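Side-chain contacts in enterochelin esterase (Salmonella enterica subsp. enterica serovar Typhimurium, PDB 3MGA), which probably hydrolyses the ester bonds of ferric enterobactin, a catecholate siderophore, so that the iron it carries can be released inside the bacterium: residues G342-L347 and W400-D405; S294-G299 and G307-Q312. All blocks are in the same frame, centred on the assembly; numbering follows the deposited sequence.

Interaction 1 (G342-L347 and W400-D405); sequences GLRIVL and WQPLID
Arg-344, near the start of strand 344-350, reaches out to Pro-402 in the short C-terminal helix 401-404. The contact depends on the length of its side chain, because the nearest CA atoms, those of Arg-344 and Trp-400, are still 9.2 Å apart. CB leaves the strand toward the helix. CG passes Cys-308 SG, and the side chain also touches Ser-373 and Phe-375 of strand 373-379. CD continues the chain roughly anti to CA (chi2 -152°), but about the CG-CD bond NE folds back almost over CB (chi3 -16°), and this bend turns the guanidinium away from the line of the methylenes. NE donates a hydrogen bond to the carbonyl oxygen of Leu-399, and NH2 donates one to that of Leu-398, both at the end of helix 385-399. Two bonds from separate nitrogens fix the rotation of the flat group, and its positive charge probably suits the negative end of that helix.

Held this way, the guanidinium turns one face to the proline. Pro-402 CG sits 3.9 Å above the guanidinium plane of Arg-344, over its centre, and Pro-402 CD lies 3.5 Å from Arg-344 NH2. The side chains come from opposite directions, and the apolar ring carbons lie against the cation without a hydrogen bond.

Proline suits the first turn of a helix, where no backbone N-H has to be given to a preceding carbonyl; the turn is closed instead by Ile-404 N bonding to Trp-400 O at 3.0 Å. Trp-400 both leaves helix 385-399 and is the N-cap residue of the next. In this surface contact of the alpha/beta-hydrolase fold, an arginine of a central-sheet strand binds the C-terminal carbonyls of one helix and lays its face on the short helix that follows.

Interaction 2 (S294-G299 and G307-Q312); sequences SALYAG and GCVLSQ
A beta-alpha-beta unit, strand 284-288 followed by helix 290-301 and strand 308-312, supplies this contact: the helix lies back against the strand that follows it. The short segments run almost antiparallel, at 159° between their N-to-C directions, and their axes approach to 7.4 Å, a close packing that small helix residues permit.

Val-309 is the side chain on which the interface turns, and its two methyls divide the work. CG1, anti to the backbone N (chi1 171°), lies against the start of Leu-296, 3.7 Å from its CA, and also meets the CB atoms of Leu-296 and Ala-295, each at 4.1 Å. CG2 meets the helix backbone where one turn joins the next, 3.4 Å from Ala-295 O and 3.9 Å from Gly-299 CA. That oxygen already accepts the helical hydrogen bond from Gly-299 N, so the methyl adds only apolar contact beside a satisfied acceptor.

At Gly-299 a CB would point at the strand and stand only 2.5 Å from Val-309 CG2, so a residue without one suits the place. The single methyl of Ala-295 points toward the strand and also touches Val-285 of strand 284-288. A beta-branched valine fits a strand and offers two methyls to one helix surface. Leu-296 carries its longer chain past Val-309 to Ile-345 and Phe-316.

All five touching residues are buried. Such apolar helix-on-sheet packing is characteristic of the alpha/beta-hydrolase core, where the helix after the probable nucleophile elbow (Gly-287, Ser-289, Gly-291) is seated on the central sheet.

In the fold
Interactions 1 and 2 meet in the central sheet, where strands 308-312 and 344-350 run side by side and parallel; their centres are about 12 Å apart. Backbone pairing links them through probable hydrogen bonds from Arg-344 N to Gly-307 O and from Val-346 N to Val-309 O, both 2.9 Å. The two contacts use opposite faces of that sheet: Val-309 and Ile-345 turn to helix 290-301, whereas Arg-344, Cys-308 and Leu-310 turn to the side of helix 385-399. Leu-343 CD1 also packs 3.4 Å from Gly-299 O. Interaction 2 involves the helix that follows the probable nucleophile elbow, while interaction 1 joins the C-terminal helix to the sheet at the surface.

Interaction 1 (G342-L347 and W400-D405)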
loop_
_atom_site.group_PDB
_atom_site.type_symbol
_atom_site.label_atom_id
_atom_site.label_comp_id
_atom_site.label_asym_id
_atom_site.label_seq_id
_atom_site.Cartn_x
_atom_site.Cartn_y
_atom_site.Cartn_z
ATOM N N GLY A 342 -8.771 20.594 -14.373
ATOM C CA GLY A 342 -7.400 21.078 -14.273
ATOM C C GLY A 342 -6.539 20.157 -13.424
ATOM O O GLY A 342 -5.338 20.382 -13.282
ATOM N N LEU A 343 -7.153 19.115 -12.867
ATOM C CA LEU A 343 -6.446 18.162 -12.027
ATOM C C LEU A 343 -5.713 17.123 -12.847
ATOM O O LEU A 343 -6.157 16.753 -13.930
ATOM C CB LEU A 343 -7.414 17.411 -11.102
ATOM C CG LEU A 343 -8.243 18.171 -10.067
ATOM C CD1 LEU A 343 -9.116 17.179 -9.288
ATOM C CD2 LEU A 343 -7.350 18.952 -9.129
ATOM N N ARG A 344 -4.578 16.669 -12.329
ATOM C CA ARG A 344 -3.824 15.602 -12.966
ATOM C C ARG A 344 -4.046 14.471 -11.958
ATOM O O ARG A 344 -3.788 14.644 -10.773
ATOM C CB ARG A 344 -2.342 15.942 -13.137
ATOM C CG ARG A 344 -2.051 17.440 -13.307
ATOM C CD ARG A 344 -0.787 17.779 -14.128
ATOM N NE ARG A 344 0.160 16.671 -14.327
ATOM C CZ ARG A 344 0.356 16.063 -15.507
ATOM N NH1 ARG A 344 -0.286 16.481 -16.606
ATOM N NH2 ARG A 344 1.220 15.063 -15.614
ATOM N N ILE A 345 -4.563 13.336 -12.406
ATOM C CA ILE A 345 -4.876 12.256 -11.480
ATOM C C ILE A 345 -4.271 10.918 -11.865
ATOM O O ILE A 345 -4.405 10.475 -13.004
ATOM C CB ILE A 345 -6.414 12.066 -11.367
ATOM C CG1 ILE A 345 -7.108 13.396 -11.055
ATOM C CG2 ILE A 345 -6.747 11.053 -10.322
ATOM C CD1 ILE A 345 -8.606 13.288 -10.953
ATOM N N VAL A 346 -3.562 10.313 -10.914
ATOM C CA VAL A 346 -2.999 8.991 -11.083
ATOM C C VAL A 346 -3.943 8.113 -10.269
ATOM O O VAL A 346 -4.142 8.334 -9.072
ATOM C CB VAL A 346 -1.568 8.871 -10.550
ATOM C CG1 VAL A 346 -1.136 7.395 -10.520
ATOM C CG2 VAL A 346 -0.609 9.706 -11.388
ATOM N N LEU A 347 -4.555 7.144 -10.928
ATOM C CA LEU A 347 -5.512 6.290 -10.274
ATOM C C LEU A 347 -4.996 4.867 -10.421
ATOM O O LEU A 347 -4.989 4.299 -11.510
ATOM C CB LEU A 347 -6.881 6.507 -10.923
ATOM C CG LEU A 347 -8.143 6.111 -10.168
ATOM C CD1 LEU A 347 -8.195 6.789 -8.809
ATOM C CD2 LEU A 347 -9.365 6.476 -11.001
ATOM N N TRP A 400 4.379 14.812 -11.878
ATOM C CA TRP A 400 5.331 15.901 -12.112
ATOM C C TRP A 400 6.064 15.789 -13.433
ATOM O O TRP A 400 7.047 16.484 -13.653
ATOM C CB TRP A 400 6.372 16.001 -10.987
ATOM C CG TRP A 400 5.867 16.509 -9.702
ATOM C CD1 TRP A 400 4.994 17.538 -9.514
ATOM C CD2 TRP A 400 6.323 16.132 -8.406
ATOM N NE1 TRP A 400 4.815 17.774 -8.176
ATOM C CE2 TRP A 400 5.633 16.929 -7.473
ATOM C CE3 TRP A 400 7.237 15.180 -7.937
ATOM C CZ2 TRP A 400 5.824 16.804 -6.104
ATOM C CZ3 TRP A 400 7.423 15.053 -6.587
ATOM C CH2 TRP A 400 6.724 15.866 -5.680
ATOM N N GLN A 401 5.573 14.939 -14.328
ATOM C CA GLN A 401 6.218 14.751 -15.631
ATOM C C GLN A 401 6.529 16.067 -16.366
ATOM O O GLN A 401 7.599 16.191 -16.936
ATOM C CB GLN A 401 5.379 13.843 -16.523
ATOM C CG GLN A 401 6.121 13.334 -17.745
ATOM C CD GLN A 401 5.276 12.376 -18.570
ATOM O OE1 GLN A 401 5.625 11.202 -18.732
ATOM N NE2 GLN A 401 4.130 12.854 -19.043
ATOM N N PRO A 402 5.596 17.041 -16.362
ATOM C CA PRO A 402 5.883 18.307 -17.067
ATOM C C PRO A 402 7.128 19.041 -16.560
ATOM O O PRO A 402 7.933 19.495 -17.369
ATOM C CB PRO A 402 4.620 19.147 -16.824
ATOM C CG PRO A 402 3.536 18.142 -16.603
ATOM C CD PRO A 402 4.194 16.977 -15.897
ATOM N N LEU A 403 7.279 19.159 -15.241
ATOM C CA LEU A 403 8.447 19.819 -14.654
ATOM C C LEU A 403 9.705 19.011 -14.906
ATOM O O LEU A 403 10.724 19.552 -15.313
ATOM C CB LEU A 403 8.317 19.972 -13.133
ATOM C CG LEU A 403 7.242 20.840 -12.494
ATOM C CD1 LEU A 403 5.848 20.292 -12.761
ATOM C CD2 LEU A 403 7.511 20.900 -11.002
ATOM N N ILE A 404 9.623 17.710 -14.641
ATOM C CA ILE A 404 10.762 16.803 -14.802
ATOM C C ILE A 404 11.379 16.870 -16.196
ATOM O O ILE A 404 12.592 16.723 -16.341
ATOM C CB ILE A 404 10.379 15.338 -14.490
ATOM C CG1 ILE A 404 9.929 15.195 -13.033
ATOM C CG2 ILE A 404 11.571 14.423 -14.727
ATOM C CD1 ILE A 404 9.386 13.841 -12.693
ATOM N N ASP A 405 10.553 17.097 -17.214
ATOM C CA ASP A 405 11.048 17.185 -18.591
ATOM C C ASP A 405 12.030 18.354 -18.793
ATOM O O ASP A 405 12.830 18.323 -19.723
ATOM C CB ASP A 405 9.888 17.276 -19.598
ATOM C CG ASP A 405 9.071 15.981 -19.695
ATOM O OD1 ASP A 405 9.440 14.963 -19.066
ATOM O OD2 ASP A 405 8.048 15.982 -20.418
#

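Interaction 2 (S294-G299 and G307-Q312)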
loop_
_atom_site.group_PDB
_atom_site.type_symbol
_atom_site.label_atom_id
_atom_site.label_comp_id
_atom_site.label_asym_id
_atom_site.label_seq_id
_atom_site.Cartn_x
_atom_site.Cartn_y
_atom_site.Cartn_z
ATOM N N SER A 294 -9.327 10.041 0.214
ATOM C CA SER A 294 -9.165 11.360 0.795
ATOM C C SER A 294 -8.377 12.288 -0.134
ATOM O O SER A 294 -8.701 13.463 -0.236
ATOM C CB SER A 294 -8.477 11.264 2.164
ATOM O OG SER A 294 -8.709 12.436 2.928
ATOM N N ALA A 295 -7.357 11.765 -0.817
ATOM C CA ALA A 295 -6.547 12.603 -1.728
ATOM C C ALA A 295 -7.369 13.108 -2.916
ATOM O O ALA A 295 -7.244 14.255 -3.301
ATOM C CB ALA A 295 -5.296 11.855 -2.212
ATOM N N LEU A 296 -8.202 12.247 -3.498
ATOM C CA LEU A 296 -9.045 12.656 -4.615
ATOM C C LEU A 296 -10.059 13.672 -4.091
ATOM O O LEU A 296 -10.281 14.720 -4.698
ATOM C CB LEU A 296 -9.757 11.460 -5.249
ATOM C CG LEU A 296 -10.670 11.797 -6.435
ATOM C CD1 LEU A 296 -9.887 12.458 -7.581
ATOM C CD2 LEU A 296 -11.392 10.555 -6.920
ATOM N N TYR A 297 -10.669 13.348 -2.956
ATOM C CA TYR A 297 -11.630 14.230 -2.310
ATOM C C TYR A 297 -11.027 15.624 -2.145
ATOM O O TYR A 297 -11.699 16.627 -2.385
ATOM C CB TYR A 297 -12.036 13.635 -0.962
ATOM C CG TYR A 297 -12.909 14.509 -0.091
ATOM C CD1 TYR A 297 -12.342 15.348 0.865
ATOM C CD2 TYR A 297 -14.287 14.470 -0.187
ATOM C CE1 TYR A 297 -13.117 16.130 1.683
ATOM C CE2 TYR A 297 -15.083 15.265 0.636
ATOM C CZ TYR A 297 -14.485 16.092 1.567
ATOM O OH TYR A 297 -15.249 16.884 2.390
ATOM N N ALA A 298 -9.756 15.675 -1.750
ATOM C CA ALA A 298 -9.047 16.948 -1.569
ATOM C C ALA A 298 -8.919 17.687 -2.899
ATOM O O ALA A 298 -9.239 18.860 -2.993
ATOM C CB ALA A 298 -7.667 16.714 -0.966
ATOM N N GLY A 299 -8.436 16.987 -3.921
ATOM C CA GLY A 299 -8.283 17.571 -5.247
ATOM C C GLY A 299 -9.604 18.022 -5.842
ATOM O O GLY A 299 -9.668 19.056 -6.523
ATOM N N GLY A 307 -3.749 20.322 -7.004
ATOM C CA GLY A 307 -4.016 20.009 -8.402
ATOM C C GLY A 307 -3.606 18.627 -8.857
ATOM O O GLY A 307 -4.030 18.177 -9.921
ATOM N N CYS A 308 -2.789 17.946 -8.059
ATOM C CA CYS A 308 -2.313 16.612 -8.410
ATOM C C CYS A 308 -2.749 15.585 -7.370
ATOM O O CYS A 308 -2.485 15.737 -6.181
ATOM C CB CYS A 308 -0.785 16.622 -8.538
ATOM S SG CYS A 308 -0.149 17.885 -9.693
ATOM N N VAL A 309 -3.431 14.543 -7.825
ATOM C CA VAL A 309 -3.893 13.484 -6.950
ATOM C C VAL A 309 -3.219 12.159 -7.307
ATOM O O VAL A 309 -3.012 11.842 -8.487
ATOM C CB VAL A 309 -5.422 13.302 -7.048
ATOM C CG1 VAL A 309 -5.864 12.054 -6.309
ATOM C CG2 VAL A 309 -6.146 14.532 -6.514
ATOM N N LEU A 310 -2.843 11.415 -6.268
ATOM C CA LEU A 310 -2.257 10.104 -6.419
ATOM C C LEU A 310 -3.020 9.153 -5.498
ATOM O O LEU A 310 -2.779 9.110 -4.285
ATOM C CB LEU A 310 -0.759 10.116 -6.107
ATOM C CG LEU A 310 -0.050 8.745 -6.102
ATOM C CD1 LEU A 310 -0.448 7.903 -7.304
ATOM C CD2 LEU A 310 1.483 8.898 -6.017
ATOM N N SER A 311 -3.971 8.426 -6.079
ATOM C CA SER A 311 -4.761 7.460 -5.341
ATOM C C SER A 311 -4.344 6.037 -5.681
ATOM O O SER A 311 -4.440 5.611 -6.839
ATOM C CB SER A 311 -6.242 7.620 -5.628
ATOM O OG SER A 311 -6.978 6.602 -4.956
ATOM N N GLN A 312 -3.883 5.316 -4.665
ATOM C CA GLN A 312 -3.462 3.929 -4.817
ATOM C C GLN A 312 -4.471 3.097 -4.034
ATOM O O GLN A 312 -4.694 3.352 -2.849
ATOM C CB GLN A 312 -2.053 3.724 -4.248
ATOM C CG GLN A 312 -1.039 4.767 -4.712
ATOM C CD GLN A 312 0.380 4.474 -4.263
ATOM O OE1 GLN A 312 0.958 5.235 -3.498
ATOM N NE2 GLN A 312 0.932 3.348 -4.709
#